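Local coordinates for protein branched-chain alpha-ketoacid decarboxylase (PDB 2VBF) that probably decarboxylates branched-chain and aromatic alpha-keto acids to aldehydes, using bound thiamine diphosphate and a magnesium ion, at residues F44-D49 with A70-A75; L318-M323 with I333-V338; I450-L455 with I476-G481. One frame throughout, in Å; residues are numbered along the deposited sequence.

Contacts 1 and 3 show how a thiamine diphosphate enzyme divides one active site between two subunits. Within this chain their centres are about 24 Å apart and their nearest atoms about 8 Å, yet they hold different cofactor molecules. Contact 1 faces the aminopyrimidine of a cofactor that G453 and S454 of the second subunit hold at the other end; contact 3 supplies the same kind of diphosphate and magnesium anchor within its own chain. Each active site thus needs contact 1 of one subunit and contact 3 of its partner. Contact 2, in the central domain, stands apart from both, its centre about 44 Å from that of contact 1 and about 42 Å from that of contact 3.

Contact 1 of 3, residues F44-D49 with A70-A75; sequences FGVPGD and ANELNA. With TPP (thiamine diphosphate), chain D.
The side chains of V46 and E72 cross at about a right angle where strand 42-45 of a parallel six-stranded sheet runs out beside the start of helix 72-86, in the N-terminal, pyrimidine-binding domain of a thiamine diphosphate enzyme. The valine lies across the carboxylate, CB 3.4 Å from E72 OE2, while CG2 rests against the backbone at N71 C, 3.6 Å away. CG1, set opposite the backbone N by chi1 of 178°, touches the same OE2 and also faces the pyrimidine carbon C6'. E72 bends at chi2 (88°), and this kink carries its carboxylate past V46, placing OE2 2.7 Å from N1' of thiamine diphosphate, the glutamate-aminopyrimidine pairing found in most thiamine diphosphate enzymes. A water clamps the same oxygen, donating to E72 OE2 at 2.7 Å and to V46 O at 2.8 Å, and so ties the strand end to the glutamate across the contact.

Further back the two backbones come close, A75 CB lying 3.6 Å from G45 CA. G45 has backbone angles that call for glycine in their own right. The second subunit closes the site: L457 of that chain packs on E72, and its main-chain O accepts from N71 ND2. Beyond V46 the loop runs on along the cofactor, and P47 O approaches the pyrimidine carbon C6' to 3.3 Å.

Contact 2 of 3, residues L318-M323 with I333-V338; sequences LDENKM and IFNKVV
N321 and N335 both place CG opposite their carbonyl carbon and beside the backbone N, with chi1 of -60° and -57°, and these matching torsions bring two amides together over a type I' beta hairpin of the central domain. The turn runs from I333 to K336 and joins strands 331-333 and 336-338 at the border of a mixed sheet; F334 and N335 at its corners both have the positive phi that this turn requires. N335 ND2 donates to N321 OD1 at 2.7 Å, arriving in the plane of that carbonyl, although the two amide planes stand 74° apart. The other branch of N335 lies against the methylenes of E320, its OD1 3.3 Å from E320 CG.

Strand 323-326 leads antiparallel into this hairpin, and its first residue supplies the main-chain link: F334 N donates to M323 O at 2.9 Å. The phenyl ring then lies alongside the loop that precedes the strand. Its edge meets K322 C, 3.7 Å from CE1, and CD1 comes within 3.5 Å of N321 O from an oblique direction. I324 and S224, the latter on helix 212-227, also touch F334, so its side chain meets loop, strand 323-326 and helix 212-227.

On the loop side the chain is shaped by an Asx turn, in which D319 OD1 accepts from N321 N, met from above the carboxylate plane. The contact lies at the protein surface, far from the cofactor. A water bridges the two main chains, accepting from N335 N at 2.9 Å and lying 2.9 Å from E320 O and close to M323 O.

Contact 3 of 3, residues I450-L455 with I476-G481; sequences IGDGSL and IINNDG. With MG (magnesium ion), chain E; TPP (thiamine diphosphate), chain F.
The carboxylate of D452 is split between a metal and a main-chain amide: OD1 binds magnesium at 2.0 Å, while OD2 takes the N-H of G481 at 3.0 Å. D452 belongs to the diphosphate-binding motif of thiamine diphosphate enzymes, which opens here with G451, D452 and G453 and closes with N478 and N479. With chi1 near 51°, D452 CG sits between the backbone N and the carbonyl carbon, and the carboxylate swings across to the neighbouring strand end. G481 N meets OD2 on its syn side, 27° out of plane; the carbonyl O of the same glycine binds the ion at 2.0 Å, so one residue grips both carboxylate and metal. N479 OD1 adds a bond of 2.1 Å, its ND2 turning to the diphosphate, and two diphosphate oxygens with one water complete six ligands.

The frame beneath is a beta-alpha-beta crossover in the central part of a parallel sheet, where I477 N donates to I450 O at 2.9 Å and D452 N to I477 O. The turn past the second strand is an Asx turn, N478 OD1 accepting from D480 N at 3.1 Å while ND2 is held by E546. Replacing N478 with alanine would probably leave D480 N and E546 without these mates and the metal loop less firmly shaped. Helix 452-458 faces the cofactor with its N terminus, where S454 OG donates to diphosphate O1A at 2.6 Å. Further along, L455 packs on the sheet, its CD2 lying 4.0 Å from I476 CG1.

Contact 1 of 3, residues F44-D49 with A70-A75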
loop_
_atom_site.group_PDB
_atom_site.type_symbol
_atom_site.label_atom_id
_atom_site.label_comp_id
_atom_site.label_asym_id
_atom_site.label_seq_id
_atom_site.Cartn_x
_atom_site.Cartn_y
_atom_site.Cartn_z
ATOM N N PHE A 44 -7.697 -13.622 5.020
ATOM C CA PHE A 44 -7.869 -12.171 4.894
ATOM C C PHE A 44 -7.829 -11.733 3.435
ATOM O O PHE A 44 -7.595 -12.532 2.535
ATOM C CB PHE A 44 -6.816 -11.465 5.733
ATOM C CG PHE A 44 -6.842 -11.887 7.174
ATOM C CD1 PHE A 44 -7.816 -11.391 8.034
ATOM C CD2 PHE A 44 -5.943 -12.816 7.656
ATOM C CE1 PHE A 44 -7.866 -11.803 9.365
ATOM C CE2 PHE A 44 -5.973 -13.234 8.990
ATOM C CZ PHE A 44 -6.943 -12.723 9.843
ATOM N N GLY A 45 -8.119 -10.457 3.207
ATOM C CA GLY A 45 -7.940 -9.863 1.891
ATOM C C GLY A 45 -9.065 -8.974 1.407
ATOM O O GLY A 45 -9.892 -8.511 2.182
ATOM N N VAL A 46 -9.108 -8.789 0.098
ATOM C CA VAL A 46 -10.065 -7.889 -0.536
ATOM C C VAL A 46 -10.563 -8.516 -1.824
ATOM O O VAL A 46 -9.752 -9.014 -2.632
ATOM C CB VAL A 46 -9.444 -6.501 -0.840
ATOM C CG1 VAL A 46 -10.463 -5.556 -1.555
ATOM C CG2 VAL A 46 -8.910 -5.831 0.440
ATOM N N PRO A 47 -11.901 -8.517 -2.024
ATOM C CA PRO A 47 -12.424 -9.082 -3.263
ATOM C C PRO A 47 -12.096 -8.303 -4.536
ATOM O O PRO A 47 -11.834 -7.104 -4.486
ATOM C CB PRO A 47 -13.956 -9.053 -3.050
ATOM C CG PRO A 47 -14.165 -8.820 -1.638
ATOM C CD PRO A 47 -12.992 -8.020 -1.166
ATOM N N GLY A 48 -12.137 -9.008 -5.666
ATOM C CA GLY A 48 -12.120 -8.400 -6.981
ATOM C C GLY A 48 -12.708 -9.391 -7.955
ATOM O O GLY A 48 -12.818 -10.573 -7.643
ATOM N N ASP A 49 -13.104 -8.930 -9.130
ATOM C CA ASP A 49 -13.786 -9.823 -10.066
ATOM C C ASP A 49 -12.951 -11.081 -10.397
ATOM O O ASP A 49 -13.511 -12.146 -10.610
ATOM C CB ASP A 49 -14.299 -9.081 -11.321
ATOM C CG ASP A 49 -13.195 -8.661 -12.272
ATOM O OD1 ASP A 49 -12.159 -8.135 -11.818
ATOM O OD2 ASP A 49 -13.370 -8.844 -13.496
ATOM N N ALA A 70 -10.375 -3.615 4.720
ATOM C CA ALA A 70 -10.659 -2.381 3.988
ATOM C C ALA A 70 -9.705 -2.243 2.789
ATOM O O ALA A 70 -10.152 -1.913 1.680
ATOM C CB ALA A 70 -10.557 -1.175 4.922
ATOM N N ASN A 71 -8.408 -2.493 3.000
ATOM C CA ASN A 71 -7.435 -2.497 1.911
ATOM C C ASN A 71 -6.440 -3.660 1.970
ATOM O O ASN A 71 -6.314 -4.360 2.990
ATOM C CB ASN A 71 -6.729 -1.134 1.730
ATOM C CG ASN A 71 -5.780 -0.764 2.856
ATOM O OD1 ASN A 71 -5.066 -1.595 3.420
ATOM N ND2 ASN A 71 -5.719 0.537 3.143
ATOM N N GLU A 72 -5.731 -3.848 0.864
ATOM C CA GLU A 72 -4.811 -4.985 0.718
ATOM C C GLU A 72 -3.522 -4.881 1.525
ATOM O O GLU A 72 -2.996 -5.901 1.999
ATOM C CB GLU A 72 -4.479 -5.237 -0.751
ATOM C CG GLU A 72 -5.668 -5.727 -1.548
ATOM C CD GLU A 72 -6.529 -4.607 -2.133
ATOM O OE1 GLU A 72 -6.371 -3.412 -1.768
ATOM O OE2 GLU A 72 -7.385 -4.936 -2.982
ATOM N N LEU A 73 -2.963 -3.679 1.650
ATOM C CA LEU A 73 -1.788 -3.532 2.483
ATOM C C LEU A 73 -2.117 -3.995 3.900
ATOM O O LEU A 73 -1.367 -4.756 4.513
ATOM C CB LEU A 73 -1.264 -2.087 2.495
ATOM C CG LEU A 73 0.016 -1.894 3.313
ATOM C CD1 LEU A 73 1.187 -2.758 2.824
ATOM C CD2 LEU A 73 0.434 -0.428 3.385
ATOM N N ASN A 74 -3.263 -3.548 4.411
ATOM C CA ASN A 74 -3.689 -3.934 5.738
ATOM C C ASN A 74 -3.912 -5.433 5.855
ATOM O O ASN A 74 -3.535 -6.016 6.882
ATOM C CB ASN A 74 -4.934 -3.154 6.166
ATOM C CG ASN A 74 -4.658 -1.656 6.288
ATOM O OD1 ASN A 74 -3.497 -1.226 6.272
ATOM N ND2 ASN A 74 -5.720 -0.848 6.389
ATOM N N ALA A 75 -4.491 -6.047 4.816
ATOM C CA ALA A 75 -4.694 -7.499 4.737
ATOM C C ALA A 75 -3.375 -8.243 4.894
ATOM O O ALA A 75 -3.287 -9.204 5.658
ATOM C CB ALA A 75 -5.388 -7.897 3.384
HETATM N "N1'" TPP D . -8.912 -3.746 -4.812
HETATM C "C2'" TPP D . -8.335 -2.709 -5.513
HETATM C CM2 TPP D . -7.127 -2.023 -4.960
HETATM N "N3'" TPP D . -8.878 -2.337 -6.709
HETATM C "C4'" TPP D . -9.997 -2.973 -7.216
HETATM N "N4'" TPP D . -10.437 -2.572 -8.403
HETATM C "C5'" TPP D . -10.606 -4.013 -6.500
HETATM C "C6'" TPP D . -10.045 -4.386 -5.282
HETATM C "C7'" TPP D . -11.861 -4.710 -7.033
HETATM N N3 TPP D . -13.041 -3.838 -7.039
HETATM C C2 TPP D . -13.512 -3.101 -8.122
HETATM S S1 TPP D . -14.841 -2.212 -7.862
HETATM C C5 TPP D . -14.883 -2.749 -6.340
HETATM C C4 TPP D . -13.868 -3.640 -5.982
HETATM C CM4 TPP D . -13.693 -4.283 -4.630
HETATM C C6 TPP D . -16.020 -2.257 -5.487
HETATM C C7 TPP D . -16.020 -0.751 -5.244
HETATM O O7 TPP D . -17.100 -0.528 -4.352
HETATM P PA TPP D . -17.717 0.937 -4.086
HETATM O O1A TPP D . -16.533 1.882 -3.947
HETATM O O2A TPP D . -18.546 0.846 -2.828
HETATM O O3A TPP D . -18.509 1.298 -5.425
HETATM P PB TPP D . -20.081 1.058 -5.759
HETATM O O1B TPP D . -20.099 0.191 -6.981
HETATM O O2B TPP D . -20.673 2.410 -6.015
HETATM O O3B TPP D . -20.720 0.421 -4.555
HETATM O O HOH W 1 -7.709 -7.474 -3.887
#

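Contact 2 of 3, residues L318-M323 with I333-V338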
loop_
_atom_site.group_PDB
_atom_site.type_symbol
_atom_site.label_atom_id
_atom_site.label_comp_id
_atom_site.label_asym_id
_atom_site.label_seq_id
_atom_site.Cartn_x
_atom_site.Cartn_y
_atom_site.Cartn_z
ATOM N N LEU A 318 29.798 -10.241 20.598
ATOM C CA LEU A 318 29.484 -11.657 20.661
ATOM C C LEU A 318 30.579 -12.392 19.904
ATOM O O LEU A 318 30.666 -12.297 18.685
ATOM C CB LEU A 318 28.099 -11.942 20.052
ATOM C CG LEU A 318 26.907 -11.212 20.681
ATOM C CD1 LEU A 318 25.642 -11.393 19.837
ATOM C CD2 LEU A 318 26.675 -11.685 22.124
ATOM N N ASP A 319 31.399 -13.135 20.641
ATOM C CA ASP A 319 32.600 -13.766 20.093
ATOM C C ASP A 319 32.286 -15.070 19.341
ATOM O O ASP A 319 31.967 -16.093 19.940
ATOM C CB ASP A 319 33.584 -14.034 21.241
ATOM C CG ASP A 319 34.970 -14.417 20.768
ATOM O OD1 ASP A 319 35.163 -14.786 19.588
ATOM O OD2 ASP A 319 35.887 -14.332 21.608
ATOM N N GLU A 320 32.376 -15.003 18.014
ATOM C CA GLU A 320 32.264 -16.167 17.128
ATOM C C GLU A 320 33.112 -17.370 17.560
ATOM O O GLU A 320 32.700 -18.518 17.395
ATOM C CB GLU A 320 32.625 -15.753 15.685
ATOM C CG GLU A 320 34.006 -15.049 15.514
ATOM C CD GLU A 320 34.093 -13.661 16.178
ATOM O OE1 GLU A 320 33.076 -12.926 16.206
ATOM O OE2 GLU A 320 35.183 -13.312 16.695
ATOM N N ASN A 321 34.290 -17.110 18.136
ATOM C CA ASN A 321 35.190 -18.190 18.557
ATOM C C ASN A 321 34.654 -19.009 19.732
ATOM O O ASN A 321 35.135 -20.113 19.979
ATOM C CB ASN A 321 36.569 -17.636 18.921
ATOM C CG ASN A 321 37.239 -16.932 17.761
ATOM O OD1 ASN A 321 37.231 -17.426 16.636
ATOM N ND2 ASN A 321 37.825 -15.772 18.031
ATOM N N LYS A 322 33.659 -18.459 20.433
ATOM C CA LYS A 322 33.026 -19.105 21.578
ATOM C C LYS A 322 31.560 -19.445 21.293
ATOM O O LYS A 322 30.782 -19.633 22.229
ATOM C CB LYS A 322 33.074 -18.166 22.795
ATOM C CG LYS A 322 34.455 -17.712 23.225
ATOM C CD LYS A 322 34.352 -16.640 24.314
ATOM C CE LYS A 322 35.612 -15.758 24.380
ATOM N NZ LYS A 322 36.535 -16.093 25.504
ATOM N N MET A 323 31.187 -19.550 20.017
ATOM C CA MET A 323 29.769 -19.594 19.644
ATOM C C MET A 323 29.409 -20.757 18.734
ATOM O O MET A 323 30.183 -21.117 17.845
ATOM C CB MET A 323 29.409 -18.291 18.931
ATOM C CG MET A 323 27.930 -18.138 18.558
ATOM S SD MET A 323 27.643 -16.678 17.545
ATOM C CE MET A 323 27.855 -15.369 18.762
ATOM N N ILE A 333 29.635 -23.274 13.590
ATOM C CA ILE A 333 30.085 -24.070 14.735
ATOM C C ILE A 333 31.521 -23.662 15.013
ATOM O O ILE A 333 32.448 -24.138 14.354
ATOM C CB ILE A 333 30.030 -25.593 14.463
ATOM C CG1 ILE A 333 28.673 -26.012 13.896
ATOM C CG2 ILE A 333 30.323 -26.379 15.732
ATOM C CD1 ILE A 333 28.554 -25.787 12.427
ATOM N N PHE A 334 31.706 -22.756 15.968
ATOM C CA PHE A 334 33.036 -22.230 16.269
ATOM C C PHE A 334 33.769 -21.870 14.971
ATOM O O PHE A 334 34.871 -22.365 14.700
ATOM C CB PHE A 334 33.829 -23.238 17.113
ATOM C CG PHE A 334 33.132 -23.626 18.383
ATOM C CD1 PHE A 334 32.840 -22.665 19.338
ATOM C CD2 PHE A 334 32.745 -24.942 18.621
ATOM C CE1 PHE A 334 32.185 -23.003 20.519
ATOM C CE2 PHE A 334 32.084 -25.284 19.792
ATOM C CZ PHE A 334 31.806 -24.309 20.745
ATOM N N ASN A 335 33.112 -21.034 14.165
ATOM C CA ASN A 335 33.646 -20.473 12.910
ATOM C C ASN A 335 33.552 -21.362 11.682
ATOM O O ASN A 335 33.787 -20.877 10.587
ATOM C CB ASN A 335 35.115 -20.035 13.034
ATOM C CG ASN A 335 35.330 -19.031 14.147
ATOM O OD1 ASN A 335 34.686 -17.980 14.179
ATOM N ND2 ASN A 335 36.235 -19.352 15.069
ATOM N N LYS A 336 33.183 -22.629 11.852
ATOM C CA LYS A 336 32.998 -23.531 10.717
ATOM C C LYS A 336 31.566 -23.384 10.212
ATOM O O LYS A 336 30.623 -23.725 10.919
ATOM C CB LYS A 336 33.259 -24.984 11.122
ATOM C CG LYS A 336 33.193 -25.987 9.960
ATOM C CD LYS A 336 32.683 -27.358 10.413
ATOM C CE LYS A 336 32.479 -28.294 9.231
ATOM N NZ LYS A 336 31.541 -29.405 9.545
ATOM N N VAL A 337 31.411 -22.888 8.984
ATOM C CA VAL A 337 30.086 -22.704 8.394
ATOM C C VAL A 337 29.558 -24.044 7.903
ATOM O O VAL A 337 30.279 -24.799 7.238
ATOM C CB VAL A 337 30.096 -21.701 7.217
ATOM C CG1 VAL A 337 28.698 -21.572 6.609
ATOM C CG2 VAL A 337 30.606 -20.347 7.666
ATOM N N VAL A 338 28.308 -24.341 8.243
ATOM C CA VAL A 338 27.626 -25.542 7.765
ATOM C C VAL A 338 26.262 -25.157 7.206
ATOM O O VAL A 338 25.636 -24.195 7.669
ATOM C CB VAL A 338 27.456 -26.597 8.881
ATOM C CG1 VAL A 338 28.809 -27.036 9.413
ATOM C CG2 VAL A 338 26.599 -26.058 10.018
HETATM O O HOH W 2 30.899 -19.572 15.429
#

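Contact 3 of 3, residues I450-L455 with I476-G481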
loop_
_atom_site.group_PDB
_atom_site.type_symbol
_atom_site.label_atom_id
_atom_site.label_comp_id
_atom_site.label_asym_id
_atom_site.label_seq_id
_atom_site.Cartn_x
_atom_site.Cartn_y
_atom_site.Cartn_z
ATOM N N ILE A 450 0.462 1.876 19.703
ATOM C CA ILE A 450 0.725 2.446 18.386
ATOM C C ILE A 450 0.720 3.976 18.461
ATOM O O ILE A 450 -0.091 4.569 19.175
ATOM C CB ILE A 450 -0.284 1.913 17.337
ATOM C CG1 ILE A 450 0.103 2.384 15.927
ATOM C CG2 ILE A 450 -1.734 2.318 17.670
ATOM C CD1 ILE A 450 -0.665 1.653 14.820
ATOM N N GLY A 451 1.647 4.609 17.747
ATOM C CA GLY A 451 1.731 6.050 17.712
ATOM C C GLY A 451 0.636 6.665 16.849
ATOM O O GLY A 451 0.071 6.016 15.964
ATOM N N ASP A 452 0.330 7.929 17.117
ATOM C CA ASP A 452 -0.569 8.695 16.275
ATOM C C ASP A 452 -0.180 8.686 14.789
ATOM O O ASP A 452 -1.020 8.435 13.926
ATOM C CB ASP A 452 -0.726 10.142 16.792
ATOM C CG ASP A 452 0.603 10.874 17.064
ATOM O OD1 ASP A 452 1.715 10.294 17.104
ATOM O OD2 ASP A 452 0.519 12.096 17.276
ATOM N N GLY A 453 1.093 8.901 14.504
ATOM C CA GLY A 453 1.564 8.984 13.130
ATOM C C GLY A 453 1.420 7.667 12.404
ATOM O O GLY A 453 1.099 7.649 11.220
ATOM N N SER A 454 1.664 6.567 13.126
ATOM C CA SER A 454 1.591 5.213 12.561
ATOM C C SER A 454 0.161 4.748 12.380
ATOM O O SER A 454 -0.171 4.114 11.370
ATOM C CB SER A 454 2.345 4.233 13.457
ATOM O OG SER A 454 3.735 4.519 13.479
ATOM N N LEU A 455 -0.707 5.055 13.348
ATOM C CA LEU A 455 -2.141 4.724 13.211
ATOM C C LEU A 455 -2.744 5.304 11.930
ATOM O O LEU A 455 -3.572 4.676 11.305
ATOM C CB LEU A 455 -2.951 5.213 14.418
ATOM C CG LEU A 455 -4.465 4.956 14.319
ATOM C CD1 LEU A 455 -4.801 3.451 14.362
ATOM C CD2 LEU A 455 -5.221 5.710 15.423
ATOM N N ILE A 476 -3.357 4.463 21.864
ATOM C CA ILE A 476 -2.875 5.357 20.795
ATOM C C ILE A 476 -2.055 6.465 21.458
ATOM O O ILE A 476 -2.589 7.237 22.269
ATOM C CB ILE A 476 -4.034 5.979 19.968
ATOM C CG1 ILE A 476 -4.934 4.896 19.349
ATOM C CG2 ILE A 476 -3.475 6.903 18.873
ATOM C CD1 ILE A 476 -5.951 4.289 20.281
ATOM N N ILE A 477 -0.764 6.545 21.126
ATOM C CA ILE A 477 0.101 7.558 21.719
ATOM C C ILE A 477 0.029 8.857 20.916
ATOM O O ILE A 477 0.681 9.018 19.903
ATOM C CB ILE A 477 1.549 7.091 21.884
ATOM C CG1 ILE A 477 1.587 5.813 22.736
ATOM C CG2 ILE A 477 2.383 8.192 22.505
ATOM C CD1 ILE A 477 2.969 5.293 23.029
ATOM N N ASN A 478 -0.794 9.782 21.398
ATOM C CA ASN A 478 -0.911 11.073 20.764
ATOM C C ASN A 478 0.154 11.994 21.352
ATOM O O ASN A 478 -0.031 12.553 22.444
ATOM C CB ASN A 478 -2.316 11.640 20.961
ATOM C CG ASN A 478 -2.455 13.044 20.407
ATOM O OD1 ASN A 478 -1.474 13.652 19.965
ATOM N ND2 ASN A 478 -3.666 13.572 20.439
ATOM N N ASN A 479 1.265 12.139 20.635
ATOM C CA ASN A 479 2.318 13.094 20.994
ATOM C C ASN A 479 2.520 14.146 19.891
ATOM O O ASN A 479 3.613 14.691 19.732
ATOM C CB ASN A 479 3.625 12.402 21.380
ATOM C CG ASN A 479 4.081 11.432 20.338
ATOM O OD1 ASN A 479 3.609 11.489 19.209
ATOM N ND2 ASN A 479 4.958 10.520 20.704
ATOM N N ASP A 480 1.448 14.423 19.156
ATOM C CA ASP A 480 1.426 15.501 18.179
ATOM C C ASP A 480 2.518 15.327 17.112
ATOM O O ASP A 480 3.244 16.278 16.795
ATOM C CB ASP A 480 1.572 16.845 18.913
ATOM C CG ASP A 480 1.233 18.046 18.041
ATOM O OD1 ASP A 480 0.446 17.906 17.064
ATOM O OD2 ASP A 480 1.774 19.128 18.348
ATOM N N GLY A 481 2.594 14.122 16.530
ATOM C CA GLY A 481 3.504 13.836 15.404
ATOM C C GLY A 481 4.509 12.703 15.591
ATOM O O GLY A 481 4.306 11.804 16.421
HETATM MG MG MG E . 3.643 10.193 17.509
HETATM N "N1'" TPP F . 6.976 4.899 6.333
HETATM C "C2'" TPP F . 6.846 3.566 6.626
HETATM C CM2 TPP F . 5.855 2.743 5.853
HETATM N "N3'" TPP F . 7.632 3.015 7.607
HETATM C "C4'" TPP F . 8.549 3.780 8.296
HETATM N "N4'" TPP F . 9.290 3.203 9.214
HETATM C "C5'" TPP F . 8.670 5.146 8.022
HETATM C "C6'" TPP F . 7.877 5.705 7.028
HETATM C "C7'" TPP F . 9.640 6.022 8.781
HETATM N N3 TPP F . 9.259 6.188 10.181
HETATM C C2 TPP F . 9.743 5.467 11.258
HETATM S S1 TPP F . 9.152 5.869 12.709
HETATM C C5 TPP F . 8.264 7.037 12.019
HETATM C C4 TPP F . 8.396 7.135 10.633
HETATM C CM4 TPP F . 7.687 8.135 9.761
HETATM C C6 TPP F . 7.415 7.906 12.924
HETATM C C7 TPP F . 6.367 7.152 13.730
HETATM O O7 TPP F . 5.674 8.124 14.475
HETATM P PA TPP F . 4.597 7.729 15.582
HETATM O O1A TPP F . 3.783 6.528 15.155
HETATM O O2A TPP F . 3.730 8.948 15.836
HETATM O O3A TPP F . 5.523 7.268 16.825
HETATM P PB TPP F . 6.130 8.191 18.016
HETATM O O1B TPP F . 7.623 8.047 17.928
HETATM O O2B TPP F . 5.628 7.573 19.290
HETATM O O3B TPP F . 5.667 9.615 17.872
HETATM O O HOH W 3 3.122 8.602 18.806
#